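Local coordinates for beta-lactamase (Klebsiella pneumoniae, PDB 6KBY), which probably hydrolyses the amide bond of beta-lactam antibiotics as a class C serine enzyme, and is captured here with adenosine monophosphate in its pocket, at residues A199-M202 with E203-A206; E221-G224 with N225-Y228; Y240-N244 with M245-K249; A38-N42 with G43-I47; N349-I352 with D353-V356. All coordinates share one frame; numbering follows the deposited sequence.

Contact 1: residues A199-M202 with E203-A206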
loop_
_atom_site.group_PDB
_atom_site.type_symbol
_atom_site.label_atom_id
_atom_site.label_comp_id
_atom_site.label_asym_id
_atom_site.label_seq_id
_atom_site.Cartn_x
_atom_site.Cartn_y
_atom_site.Cartn_z
ATOM N N ALA A 199 -16.408 -15.415 8.022
ATOM C CA ALA A 199 -17.860 -15.423 7.858
ATOM C C ALA A 199 -18.539 -14.365 8.719
ATOM O O ALA A 199 -19.550 -13.777 8.309
ATOM C CB ALA A 199 -18.415 -16.808 8.192
ATOM N N ASP A 200 -18.015 -14.118 9.920
ATOM C CA ASP A 200 -18.626 -13.149 10.817
ATOM C C ASP A 200 -18.346 -11.706 10.416
ATOM O O ASP A 200 -18.898 -10.792 11.038
ATOM C CB ASP A 200 -18.203 -13.413 12.268
ATOM C CG ASP A 200 -16.720 -13.185 12.506
ATOM O OD1 ASP A 200 -15.909 -13.426 11.589
ATOM O OD2 ASP A 200 -16.363 -12.765 13.626
ATOM N N GLN A 201 -17.520 -11.486 9.397
ATOM C CA GLN A 201 -17.208 -10.151 8.908
ATOM C C GLN A 201 -17.746 -9.890 7.509
ATOM O O GLN A 201 -17.635 -8.759 7.019
ATOM C CB GLN A 201 -15.694 -9.919 8.949
ATOM C CG GLN A 201 -15.139 -9.873 10.362
ATOM C CD GLN A 201 -15.555 -8.616 11.088
ATOM O OE1 GLN A 201 -15.896 -7.612 10.458
ATOM N NE2 GLN A 201 -15.544 -8.660 12.412
ATOM N N MET A 202 -18.335 -10.893 6.855
ATOM C CA MET A 202 -18.848 -10.673 5.507
ATOM C C MET A 202 -19.906 -9.581 5.481
ATOM O O MET A 202 -19.997 -8.834 4.501
ATOM C CB MET A 202 -19.384 -11.977 4.915
ATOM C CG MET A 202 -18.289 -12.947 4.500
ATOM S SD MET A 202 -17.191 -12.312 3.205
ATOM C CE MET A 202 -18.320 -12.157 1.825
ATOM N N GLU A 203 -20.695 -9.456 6.549
ATOM C CA GLU A 203 -21.709 -8.410 6.604
ATOM C C GLU A 203 -21.097 -7.016 6.599
ATOM O O GLU A 203 -21.797 -6.043 6.300
ATOM C CB GLU A 203 -22.592 -8.591 7.843
ATOM C CG GLU A 203 -21.856 -8.420 9.168
ATOM C CD GLU A 203 -22.784 -8.479 10.372
ATOM O OE1 GLU A 203 -22.311 -8.242 11.503
ATOM O OE2 GLU A 203 -23.988 -8.758 10.187
ATOM N N ASN A 204 -19.812 -6.902 6.933
ATOM C CA ASN A 204 -19.097 -5.635 6.972
ATOM C C ASN A 204 -18.278 -5.380 5.719
ATOM O O ASN A 204 -17.677 -4.307 5.599
ATOM C CB ASN A 204 -18.166 -5.600 8.183
ATOM C CG ASN A 204 -18.917 -5.533 9.483
ATOM O OD1 ASN A 204 -19.949 -4.869 9.582
ATOM N ND2 ASN A 204 -18.411 -6.225 10.498
ATOM N N TYR A 205 -18.226 -6.331 4.798
ATOM C CA TYR A 205 -17.381 -6.214 3.618
ATOM C C TYR A 205 -18.147 -5.429 2.559
ATOM O O TYR A 205 -19.096 -5.941 1.950
ATOM C CB TYR A 205 -17.004 -7.618 3.156
ATOM C CG TYR A 205 -16.039 -7.757 1.992
ATOM C CD1 TYR A 205 -15.404 -6.659 1.409
ATOM C CD2 TYR A 205 -15.780 -9.016 1.466
ATOM C CE1 TYR A 205 -14.541 -6.830 0.329
ATOM C CE2 TYR A 205 -14.927 -9.192 0.406
ATOM C CZ TYR A 205 -14.308 -8.105 -0.162
ATOM O OH TYR A 205 -13.462 -8.320 -1.222
ATOM N N ALA A 206 -17.754 -4.172 2.364
ATOM C CA ALA A 206 -18.400 -3.327 1.373
ATOM C C ALA A 206 -18.312 -3.965 -0.003
ATOM O O ALA A 206 -17.374 -4.706 -0.308
ATOM C CB ALA A 206 -17.700 -1.969 1.321
HETATM O O HOH W 1 -21.233 -11.619 8.420
HETATM O O HOH W 2 -20.103 -8.544 1.724
#

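Contact 2: residues E221-G224 with N225-Y228. With AMP (adenosine monophosphate), chain B.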
loop_
_atom_site.group_PDB
_atom_site.type_symbol
_atom_site.label_atom_id
_atom_site.label_comp_id
_atom_site.label_asym_id
_atom_site.label_seq_id
_atom_site.Cartn_x
_atom_site.Cartn_y
_atom_site.Cartn_z
ATOM N N GLU A 221 -6.078 -14.271 -7.409
ATOM C CA GLU A 221 -5.361 -15.200 -8.272
ATOM C C GLU A 221 -3.927 -15.380 -7.761
ATOM O O GLU A 221 -3.570 -14.899 -6.682
ATOM C CB GLU A 221 -5.465 -14.732 -9.723
ATOM C CG GLU A 221 -6.908 -14.653 -10.209
ATOM C CD GLU A 221 -7.015 -14.316 -11.680
ATOM O OE1 GLU A 221 -6.305 -13.395 -12.136
ATOM O OE2 GLU A 221 -7.804 -14.983 -12.384
ATOM N N ILE A 222 -3.097 -16.074 -8.545
ATOM C CA ILE A 222 -1.801 -16.515 -8.036
ATOM C C ILE A 222 -0.911 -15.324 -7.677
ATOM O O ILE A 222 -0.822 -14.335 -8.419
ATOM C CB ILE A 222 -1.128 -17.481 -9.026
ATOM C CG1 ILE A 222 0.090 -18.138 -8.377
ATOM C CG2 ILE A 222 -0.752 -16.764 -10.319
ATOM C CD1 ILE A 222 0.681 -19.250 -9.200
ATOM N N LEU A 223 -0.264 -15.412 -6.509
ATOM C CA LEU A 223 0.538 -14.329 -5.925
ATOM C C LEU A 223 -0.249 -13.032 -5.761
ATOM O O LEU A 223 0.339 -11.953 -5.592
ATOM C CB LEU A 223 1.861 -14.087 -6.664
ATOM C CG LEU A 223 2.876 -15.232 -6.660
ATOM C CD1 LEU A 223 4.181 -14.799 -7.319
ATOM C CD2 LEU A 223 3.138 -15.771 -5.258
ATOM N N GLY A 224 -1.582 -13.120 -5.781
ATOM C CA GLY A 224 -2.403 -11.932 -5.638
ATOM C C GLY A 224 -2.478 -11.390 -4.229
ATOM O O GLY A 224 -2.630 -10.178 -4.036
ATOM N N ASN A 225 -2.383 -12.258 -3.225
ATOM C CA ASN A 225 -2.414 -11.768 -1.853
ATOM C C ASN A 225 -1.316 -10.742 -1.621
ATOM O O ASN A 225 -1.547 -9.699 -0.994
ATOM C CB ASN A 225 -2.258 -12.926 -0.873
ATOM C CG ASN A 225 -3.556 -13.655 -0.619
ATOM O OD1 ASN A 225 -4.637 -13.094 -0.762
ATOM N ND2 ASN A 225 -3.451 -14.912 -0.223
ATOM N N GLU A 226 -0.114 -11.037 -2.123
ATOM C CA GLU A 226 1.035 -10.155 -1.963
ATOM C C GLU A 226 0.791 -8.797 -2.603
ATOM O O GLU A 226 1.167 -7.760 -2.040
ATOM C CB GLU A 226 2.242 -10.796 -2.645
ATOM C CG GLU A 226 2.873 -11.974 -1.926
ATOM C CD GLU A 226 2.255 -13.329 -2.221
ATOM O OE1 GLU A 226 1.122 -13.429 -2.745
ATOM O OE2 GLU A 226 2.947 -14.328 -1.899
ATOM N N ALA A 227 0.191 -8.786 -3.797
ATOM C CA ALA A 227 0.096 -7.572 -4.594
ATOM C C ALA A 227 -1.163 -6.762 -4.334
ATOM O O ALA A 227 -1.122 -5.533 -4.460
ATOM C CB ALA A 227 0.188 -7.909 -6.085
ATOM N N TYR A 228 -2.277 -7.418 -3.982
ATOM C CA TYR A 228 -3.546 -6.681 -3.938
ATOM C C TYR A 228 -4.599 -7.309 -3.029
ATOM O O TYR A 228 -5.770 -6.951 -3.178
ATOM C CB TYR A 228 -4.120 -6.503 -5.363
ATOM C CG TYR A 228 -4.288 -7.807 -6.139
ATOM C CD1 TYR A 228 -5.357 -8.673 -5.888
ATOM C CD2 TYR A 228 -3.365 -8.183 -7.109
ATOM C CE1 TYR A 228 -5.503 -9.882 -6.589
ATOM C CE2 TYR A 228 -3.507 -9.383 -7.821
ATOM C CZ TYR A 228 -4.574 -10.237 -7.550
ATOM O OH TYR A 228 -4.721 -11.439 -8.227
HETATM P P AMP B . -2.407 -1.306 -7.263
HETATM O O1P AMP B . -3.725 -1.005 -6.618
HETATM O O2P AMP B . -1.638 -0.173 -7.889
HETATM O "O5'" AMP B . -2.570 -2.495 -8.303
HETATM C "C5'" AMP B . -3.274 -3.673 -7.940
HETATM C "C4'" AMP B . -4.601 -3.772 -8.648
HETATM O "O4'" AMP B . -4.388 -4.013 -10.066
HETATM C "C3'" AMP B . -5.492 -4.923 -8.200
HETATM O "O3'" AMP B . -6.235 -4.628 -7.033
HETATM C "C2'" AMP B . -6.345 -5.191 -9.430
HETATM O "O2'" AMP B . -7.383 -4.226 -9.545
HETATM C "C1'" AMP B . -5.333 -4.946 -10.547
HETATM N N9 AMP B . -4.611 -6.181 -10.908
HETATM C C8 AMP B . -3.300 -6.425 -10.681
HETATM N N7 AMP B . -2.945 -7.655 -11.138
HETATM C C5 AMP B . -4.051 -8.216 -11.667
HETATM C C6 AMP B . -4.377 -9.501 -12.321
HETATM N N6 AMP B . -3.429 -10.451 -12.497
HETATM N N1 AMP B . -5.655 -9.696 -12.728
HETATM C C2 AMP B . -6.606 -8.758 -12.554
HETATM N N3 AMP B . -6.378 -7.565 -11.968
HETATM C C4 AMP B . -5.143 -7.242 -11.514
HETATM O O HOH W 3 -2.357 -15.122 -3.412
HETATM O O HOH W 4 -2.569 -12.514 -9.581
#

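Contact 3: residues Y240-N244 with M245-K249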
loop_
_atom_site.group_PDB
_atom_site.type_symbol
_atom_site.label_atom_id
_atom_site.label_comp_id
_atom_site.label_asym_id
_atom_site.label_seq_id
_atom_site.Cartn_x
_atom_site.Cartn_y
_atom_site.Cartn_z
ATOM N N TYR A 240 -1.933 1.261 11.417
ATOM C CA TYR A 240 -0.750 0.953 10.611
ATOM C C TYR A 240 0.060 2.212 10.339
ATOM O O TYR A 240 1.297 2.194 10.404
ATOM C CB TYR A 240 -1.231 0.342 9.303
ATOM C CG TYR A 240 -0.226 -0.178 8.298
ATOM C CD1 TYR A 240 0.719 -1.143 8.635
ATOM C CD2 TYR A 240 -0.311 0.221 6.972
ATOM C CE1 TYR A 240 1.577 -1.668 7.679
ATOM C CE2 TYR A 240 0.532 -0.293 6.017
ATOM C CZ TYR A 240 1.475 -1.237 6.375
ATOM O OH TYR A 240 2.310 -1.787 5.426
ATOM N N VAL A 241 -0.623 3.314 10.028
ATOM C CA VAL A 241 0.066 4.584 9.807
ATOM C C VAL A 241 0.760 5.050 11.084
ATOM O O VAL A 241 1.929 5.455 11.064
ATOM C CB VAL A 241 -0.926 5.626 9.259
ATOM C CG1 VAL A 241 -0.331 7.030 9.306
ATOM C CG2 VAL A 241 -1.341 5.258 7.838
ATOM N N GLN A 242 0.054 4.993 12.219
ATOM C CA GLN A 242 0.672 5.377 13.485
ATOM C C GLN A 242 1.873 4.501 13.810
ATOM O O GLN A 242 2.891 4.993 14.312
ATOM C CB GLN A 242 -0.353 5.317 14.618
ATOM C CG GLN A 242 -1.415 6.387 14.549
ATOM C CD GLN A 242 -1.952 6.710 15.922
ATOM O OE1 GLN A 242 -2.751 5.956 16.477
ATOM N NE2 GLN A 242 -1.489 7.814 16.496
ATOM N N ALA A 243 1.759 3.195 13.569
ATOM C CA ALA A 243 2.883 2.297 13.818
ATOM C C ALA A 243 4.076 2.665 12.943
ATOM O O ALA A 243 5.234 2.617 13.386
ATOM C CB ALA A 243 2.451 0.855 13.553
ATOM N N ASN A 244 3.806 3.032 11.687
ATOM C CA ASN A 244 4.840 3.507 10.779
ATOM C C ASN A 244 5.463 4.823 11.227
ATOM O O ASN A 244 6.549 5.164 10.748
ATOM C CB ASN A 244 4.294 3.616 9.350
ATOM C CG ASN A 244 4.437 2.317 8.582
ATOM O OD1 ASN A 244 5.528 1.988 8.112
ATOM N ND2 ASN A 244 3.345 1.557 8.467
ATOM N N MET A 245 4.825 5.553 12.142
ATOM C CA MET A 245 5.403 6.756 12.728
ATOM C C MET A 245 5.876 6.537 14.158
ATOM O O MET A 245 6.172 7.507 14.864
ATOM C CB MET A 245 4.421 7.923 12.633
ATOM C CG MET A 245 4.096 8.281 11.191
ATOM S SD MET A 245 3.209 9.840 10.984
ATOM C CE MET A 245 1.594 9.427 11.622
ATOM N N GLY A 246 5.970 5.284 14.595
ATOM C CA GLY A 246 6.515 4.979 15.902
ATOM C C GLY A 246 5.676 5.459 17.060
ATOM O O GLY A 246 6.200 5.644 18.162
ATOM N N GLN A 247 4.382 5.668 16.850
ATOM C CA GLN A 247 3.549 6.286 17.871
ATOM C C GLN A 247 2.952 5.296 18.854
ATOM O O GLN A 247 2.391 5.724 19.871
ATOM C CB GLN A 247 2.414 7.068 17.216
ATOM C CG GLN A 247 2.866 8.288 16.450
ATOM C CD GLN A 247 1.684 9.037 15.866
ATOM O OE1 GLN A 247 1.072 8.593 14.901
ATOM N NE2 GLN A 247 1.341 10.166 16.467
ATOM N N LEU A 248 3.050 4.002 18.586
ATOM C CA LEU A 248 2.355 2.988 19.359
ATOM C C LEU A 248 3.349 2.088 20.073
ATOM O O LEU A 248 4.438 1.805 19.561
ATOM C CB LEU A 248 1.507 2.115 18.445
ATOM C CG LEU A 248 0.525 2.857 17.543
ATOM C CD1 LEU A 248 -0.208 1.865 16.669
ATOM C CD2 LEU A 248 -0.451 3.664 18.374
ATOM N N LYS A 249 2.953 1.625 21.256
ATOM C CA LYS A 249 3.678 0.574 21.963
ATOM C C LYS A 249 3.183 -0.748 21.395
ATOM O O LYS A 249 2.169 -1.299 21.829
ATOM C CB LYS A 249 3.426 0.667 23.463
#

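Contact 4: residues A38-N42 with G43-I47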
loop_
_atom_site.group_PDB
_atom_site.type_symbol
_atom_site.label_atom_id
_atom_site.label_comp_id
_atom_site.label_asym_id
_atom_site.label_seq_id
_atom_site.Cartn_x
_atom_site.Cartn_y
_atom_site.Cartn_z
ATOM N N ALA A 38 -9.763 8.503 7.607
ATOM C CA ALA A 38 -9.176 8.488 8.935
ATOM C C ALA A 38 -7.984 9.429 8.931
ATOM O O ALA A 38 -7.145 9.364 8.022
ATOM C CB ALA A 38 -8.726 7.073 9.300
ATOM N N VAL A 39 -7.915 10.295 9.942
ATOM C CA VAL A 39 -6.848 11.280 10.081
ATOM C C VAL A 39 -6.235 11.137 11.467
ATOM O O VAL A 39 -6.956 10.980 12.459
ATOM C CB VAL A 39 -7.399 12.714 9.899
ATOM C CG1 VAL A 39 -6.333 13.760 10.177
ATOM C CG2 VAL A 39 -7.974 12.893 8.501
ATOM N N THR A 40 -4.910 11.202 11.542
ATOM C CA THR A 40 -4.216 11.341 12.816
ATOM C C THR A 40 -3.380 12.613 12.812
ATOM O O THR A 40 -2.718 12.934 11.818
ATOM C CB THR A 40 -3.355 10.107 13.158
ATOM O OG1 THR A 40 -2.843 10.240 14.489
ATOM C CG2 THR A 40 -2.183 9.933 12.188
ATOM N N VAL A 41 -3.441 13.349 13.918
ATOM C CA VAL A 41 -2.589 14.515 14.143
ATOM C C VAL A 41 -2.604 14.811 15.635
ATOM O O VAL A 41 -3.625 14.626 16.304
ATOM C CB VAL A 41 -3.029 15.735 13.295
ATOM C CG1 VAL A 41 -4.476 16.116 13.591
ATOM C CG2 VAL A 41 -2.108 16.921 13.536
ATOM N N ASN A 42 -1.460 15.257 16.161
ATOM C CA ASN A 42 -1.329 15.597 17.578
ATOM C C ASN A 42 -1.649 14.402 18.476
ATOM O O ASN A 42 -2.121 14.565 19.605
ATOM C CB ASN A 42 -2.173 16.823 17.945
ATOM C CG ASN A 42 -1.766 17.444 19.271
ATOM O OD1 ASN A 42 -0.593 17.439 19.645
ATOM N ND2 ASN A 42 -2.748 17.979 19.994
ATOM N N GLY A 43 -1.390 13.194 17.986
ATOM C CA GLY A 43 -1.667 11.992 18.746
ATOM C C GLY A 43 -3.125 11.603 18.826
ATOM O O GLY A 43 -3.452 10.643 19.534
ATOM N N LYS A 44 -4.004 12.306 18.122
ATOM C CA LYS A 44 -5.438 12.071 18.163
ATOM C C LYS A 44 -5.888 11.476 16.838
ATOM O O LYS A 44 -5.341 11.798 15.776
ATOM C CB LYS A 44 -6.202 13.381 18.379
ATOM C CG LYS A 44 -5.639 14.270 19.471
ATOM C CD LYS A 44 -5.687 13.590 20.819
ATOM C CE LYS A 44 -5.269 14.550 21.927
ATOM N NZ LYS A 44 -6.136 15.762 21.966
ATOM N N ASN A 45 -6.904 10.621 16.899
ATOM C CA ASN A 45 -7.385 9.893 15.735
ATOM C C ASN A 45 -8.836 10.253 15.468
ATOM O O ASN A 45 -9.658 10.280 16.393
ATOM C CB ASN A 45 -7.245 8.388 15.957
ATOM C CG ASN A 45 -5.796 7.959 16.062
ATOM O OD1 ASN A 45 -4.902 8.597 15.502
ATOM N ND2 ASN A 45 -5.554 6.874 16.779
ATOM N N TYR A 46 -9.145 10.522 14.203
ATOM C CA TYR A 46 -10.475 10.939 13.790
ATOM C C TYR A 46 -10.906 10.063 12.629
ATOM O O TYR A 46 -10.145 9.885 11.672
ATOM C CB TYR A 46 -10.431 12.396 13.342
ATOM C CG TYR A 46 -9.799 13.311 14.360
ATOM C CD1 TYR A 46 -10.508 13.721 15.478
ATOM C CD2 TYR A 46 -8.498 13.770 14.211
ATOM C CE1 TYR A 46 -9.940 14.562 16.423
ATOM C CE2 TYR A 46 -7.919 14.616 15.155
ATOM C CZ TYR A 46 -8.652 15.006 16.259
ATOM O OH TYR A 46 -8.117 15.846 17.212
ATOM N N ILE A 47 -12.107 9.505 12.713
ATOM C CA ILE A 47 -12.641 8.621 11.683
ATOM C C ILE A 47 -13.951 9.215 11.201
ATOM O O ILE A 47 -14.852 9.458 12.013
ATOM C CB ILE A 47 -12.907 7.207 12.233
ATOM C CG1 ILE A 47 -11.715 6.666 13.030
ATOM C CG2 ILE A 47 -13.336 6.274 11.096
ATOM C CD1 ILE A 47 -10.556 6.238 12.195
HETATM O O HOH W 5 -0.789 11.926 15.449
HETATM O O HOH W 6 -5.637 16.736 16.942
HETATM O O HOH W 7 -5.570 17.770 19.601
#

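Contact 5: residues N349-I352 with D353-V356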
loop_
_atom_site.group_PDB
_atom_site.type_symbol
_atom_site.label_atom_id
_atom_site.label_comp_id
_atom_site.label_asym_id
_atom_site.label_seq_id
_atom_site.Cartn_x
_atom_site.Cartn_y
_atom_site.Cartn_z
ATOM N N ASN A 349 -13.430 3.017 -7.696
ATOM C CA ASN A 349 -12.088 3.368 -8.152
ATOM C C ASN A 349 -12.184 4.697 -8.895
ATOM O O ASN A 349 -12.545 4.735 -10.076
ATOM C CB ASN A 349 -11.567 2.255 -9.056
ATOM C CG ASN A 349 -10.161 2.507 -9.575
ATOM O OD1 ASN A 349 -9.624 3.612 -9.487
ATOM N ND2 ASN A 349 -9.563 1.469 -10.144
ATOM N N TYR A 350 -11.867 5.790 -8.209
ATOM C CA TYR A 350 -11.846 7.121 -8.798
ATOM C C TYR A 350 -10.401 7.592 -8.918
ATOM O O TYR A 350 -9.493 7.041 -8.292
ATOM C CB TYR A 350 -12.707 8.095 -7.979
ATOM C CG TYR A 350 -12.143 8.393 -6.610
ATOM C CD1 TYR A 350 -12.219 7.463 -5.577
ATOM C CD2 TYR A 350 -11.519 9.604 -6.354
ATOM C CE1 TYR A 350 -11.684 7.737 -4.330
ATOM C CE2 TYR A 350 -10.984 9.881 -5.111
ATOM C CZ TYR A 350 -11.069 8.945 -4.104
ATOM O OH TYR A 350 -10.524 9.234 -2.876
ATOM N N SER A 351 -10.185 8.621 -9.727
ATOM C CA SER A 351 -8.838 8.888 -10.216
ATOM C C SER A 351 -7.863 9.280 -9.108
ATOM O O SER A 351 -8.206 9.963 -8.137
ATOM C CB SER A 351 -8.848 9.929 -11.333
ATOM O OG SER A 351 -9.312 11.177 -10.864
ATOM N N ILE A 352 -6.624 8.835 -9.282
ATOM C CA ILE A 352 -5.587 9.042 -8.278
ATOM C C ILE A 352 -5.324 10.523 -8.037
ATOM O O ILE A 352 -5.092 10.939 -6.898
ATOM C CB ILE A 352 -4.316 8.266 -8.665
ATOM C CG1 ILE A 352 -4.487 6.788 -8.298
ATOM C CG2 ILE A 352 -3.099 8.845 -7.980
ATOM C CD1 ILE A 352 -3.424 5.885 -8.877
ATOM N N ASP A 353 -5.360 11.345 -9.092
ATOM C CA ASP A 353 -5.109 12.773 -8.899
ATOM C C ASP A 353 -6.073 13.375 -7.881
ATOM O O ASP A 353 -5.690 14.246 -7.095
ATOM C CB ASP A 353 -5.191 13.521 -10.231
ATOM C CG ASP A 353 -6.600 13.602 -10.763
ATOM O OD1 ASP A 353 -7.159 12.543 -11.090
ATOM O OD2 ASP A 353 -7.155 14.720 -10.840
ATOM N N GLN A 354 -7.326 12.916 -7.873
ATOM C CA GLN A 354 -8.285 13.420 -6.897
ATOM C C GLN A 354 -7.966 12.933 -5.489
ATOM O O GLN A 354 -8.092 13.698 -4.524
ATOM C CB GLN A 354 -9.699 13.013 -7.291
ATOM C CG GLN A 354 -10.164 13.621 -8.591
ATOM C CD GLN A 354 -11.579 13.220 -8.892
ATOM O OE1 GLN A 354 -12.522 13.843 -8.415
ATOM N NE2 GLN A 354 -11.738 12.155 -9.660
ATOM N N ARG A 355 -7.575 11.661 -5.343
ATOM C CA ARG A 355 -7.193 11.157 -4.023
ATOM C C ARG A 355 -6.061 11.990 -3.447
ATOM O O ARG A 355 -6.105 12.425 -2.289
ATOM C CB ARG A 355 -6.723 9.703 -4.126
ATOM C CG ARG A 355 -7.691 8.777 -4.816
ATOM C CD ARG A 355 -7.181 7.348 -4.856
ATOM N NE ARG A 355 -7.836 6.611 -5.929
ATOM C CZ ARG A 355 -7.528 5.363 -6.278
ATOM N NH1 ARG A 355 -6.586 4.693 -5.620
ATOM N NH2 ARG A 355 -8.168 4.789 -7.292
ATOM N N VAL A 356 -5.026 12.207 -4.255
ATOM C CA VAL A 356 -3.835 12.908 -3.801
ATOM C C VAL A 356 -4.151 14.361 -3.477
ATOM O O VAL A 356 -3.682 14.907 -2.470
ATOM C CB VAL A 356 -2.759 12.787 -4.892
ATOM C CG1 VAL A 356 -1.611 13.728 -4.606
ATOM C CG2 VAL A 356 -2.300 11.335 -5.031
#

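Contact 1: residues A199-M202 with E203-A206
Gln201 bends at chi2 (-71°), with CG beside the backbone N, and this brings its amide over to Asn204, whose CG is likewise turned beside its own backbone N (chi1 -69°). Asn204 ND2 donates to Gln201 OE1 at 2.9 Å. The bond is nearly straight, and OE1 lies in the amide plane of Asn204, while ND2 stands above the plane of the Gln201 amide; the two amide planes are 40° apart. The same two residues are also joined through the backbone, Asn204 N to Gln201 O at 2.9 Å. One residue on, Tyr205 N reaches Met202 O at 3.1 Å, and a water bridges Met202 O to Tyr205 O. Met202 runs alongside Tyr205, both side chains pointing the same way, and its SD sits 4.0 Å from Tyr205 CD2, in the plane of the ring: an edge-on Met-aromatic contact. A second water joins Ala199 O to Glu203 N. The turn lies near the protein surface in the loop between strands 193-194 and 208-209, where the buried Tyr205 ring stacks on His217 and its OH is hydrogen-bonded to Glu68.

Contact 2: residues E221-G224 with N225-Y228
Tyr228 lays one face of its ring over Gly224, with Gly224 CA 3.7 Å from the ring centroid in a CH-pi contact and Gly224 O above the ring centre. Its CG sits between the backbone N and the carbonyl carbon (chi1 55°), which folds the ring back over the first turn of its own helix and carries the hydroxyl to Glu221. There Glu221 N donates to Tyr228 OH at 3.2 Å, meeting the ring at its edge. A water 2.8 Å from Tyr228 OH also donates to Ile222 O, so the phenol is tied to the turn at two points. That turn, Glu221 to Gly224, is type II, closed by Gly224 N to Glu221 O at 2.8 Å. Gly224 O then accepts from Tyr228 N at 2.8 Å. Leu223, at the N-cap position, crosses Glu226 obliquely, its CD2 3.7 Å from Glu226 OE2. Tyr228 CB lies 3.3 Å from AMP O3', while Glu221 OE1 faces the adenine from farther off. Glu221 and Tyr228 line the AMP pocket near Ser71, and the Ala227 carbonyl accepts from Lys74 NZ; the turn and short helix thus belong to the active-site region of a class C beta-lactamase.

Contact 3: residues Y240-N244 with M245-K249
Gln242 meets the chain beyond its helix with almost every side-chain atom. With CG beside the backbone N (chi1 -70°), it stretches toward Gln247. Gln242 CB packs on Leu248 CG at 3.9 Å and also nears Gln247 OE1, Gln242 CG comes within 3.3 Å of Gln247 OE1, and Gln242 CD lies 3.7 Å from the same oxygen. At the tip, Gln242 NE2 donates a weak hydrogen bond to Gln247 OE1 at 3.1 Å, whereas OE1 of Gln242 accepts from Asn45 ND2 of the neighbouring hairpin and has Leu248 CD2 beside it. The two glutamines cross at about a right angle, amide planes 87° apart. On the backbone, Gln242 O accepts from Gln247 N at 3.0 Å in a nearly straight bond and from Met245 N on the opposite face of its plane. Gly246 N returns to Ala243 O at 3.0 Å. With Gly246 at positive phi (67°) as the C-prime residue, these bonds form a Schellman motif that ends the helix, bringing Leu248 back against Ala243. Met245 lies alongside Val241, with Met245 CE 3.8 Å from Val241 CG1. Asn244 ND2 lies over one face of the Tyr240 ring and donates to Tyr240 O, its OD1 being bonded to His264. The carbonyls of Gln242 and Ala243 are thus satisfied by NH groups of the turn, Ala243 O also by Gln257, and apolar contacts from Met245 and Leu248 flank this polar cluster.

Contact 4: residues A38-N42 with G43-I47
Val39 and Tyr46 form a hydrogen-bonded antiparallel pair, Val39 N to Tyr46 O at 2.9 Å and Tyr46 N to Val39 O at 2.8 Å. Val41 and Lys44 make the next such pair and close a type I' turn over Asn42 and Gly43, both at positive phi. Between them Thr40 faces Asn45 in a non-hydrogen-bonded pair, where Thr40 CA approaches Lys44 O at 3.2 Å in a CA-H...O contact. Among the polar side chains, Thr40 and Asn45 lie side by side and point the same way. With Thr40 OG1 anti to the backbone N (chi1 -173°), the hydroxyl stands 2.8 Å from Asn45 OD1 and near Lys44 O. Waters extend the network: one donates to Thr40 OG1 and accepts from Gly43 N, another spans Val41 O and Tyr46 OH, and a third accepts from both Asn42 ND2 and Lys44 NZ. The apolar contacts fall on both faces of the hairpin. Ile47 CD1 packs on Ala38 CB at 3.5 Å on the face shared with Thr40 and Asn45, turned to helix 234-244; on the other, Val41 CG1 meets the edge of the Tyr46 ring, near helix 11-30. Direct backbone bonds thus close the turn and set the register, and water bridges add links between its polar groups.

Contact 5: residues N349-I352 with D353-V356
At the start of helix 352-364, Arg355 reaches back to the residues that lead into the helix. With its stem stretched out to NE, it grips the Tyr350 carbonyl side-on, Arg355 NE at 2.9 Å and Arg355 NH2 at 2.8 Å from Tyr350 O. That oxygen lies in the guanidinium plane, so the pair of bonds holds the group against rotation. Asn349 OD1 is also at the guanidinium edge, 2.9 Å from Arg355 NH2, but the N-H is too poorly aimed for a hydrogen bond. Ile352 CG1 packs over one guanidinium face, 3.9 Å from Arg355 CZ. The Tyr350 ring, turned 49° from the guanidinium, lies under the arginine stem, with its CZ 3.5 Å from Arg355 CG. Ser351 occupies the N-cap position without a capping bond from its side chain. Instead Ser351 OG, between the backbone N and the carbonyl carbon (chi1 64°), donates to Asp353 OD1 at 2.6 Å and accepts from Gln354 NE2 at 2.9 Å. Gln354 OE1 is held by Asn30 of helix 11-30. Arg355 also bonds Ser324 OG and Ala330 O, and as Ser324 binds AMP, the arginine is a second-shell residue of the nucleotide site in this serine beta-lactamase fold.

Contact 4 comes first along the chain and closes the hairpin of strands 34-41 and 44-50 at the edge of the large antiparallel sheet. Contact 1 follows as a turn in the loop between strands 193-194 and 208-209. Contact 2 opens helix 224-228, contact 3 ends helix 234-244, and contact 5 begins helix 352-364 after strand 340-346. All are local and in series, so none nests in or crosses another. Only contacts 3 and 4 touch, through side chains that include Met245 packed on Thr40, which ties the helix end to the sheet edge. Contact 2 lines the AMP pocket, and contact 5, its centre about 23 Å from that of contact 2, lies behind it, Arg355 bonding Ser324.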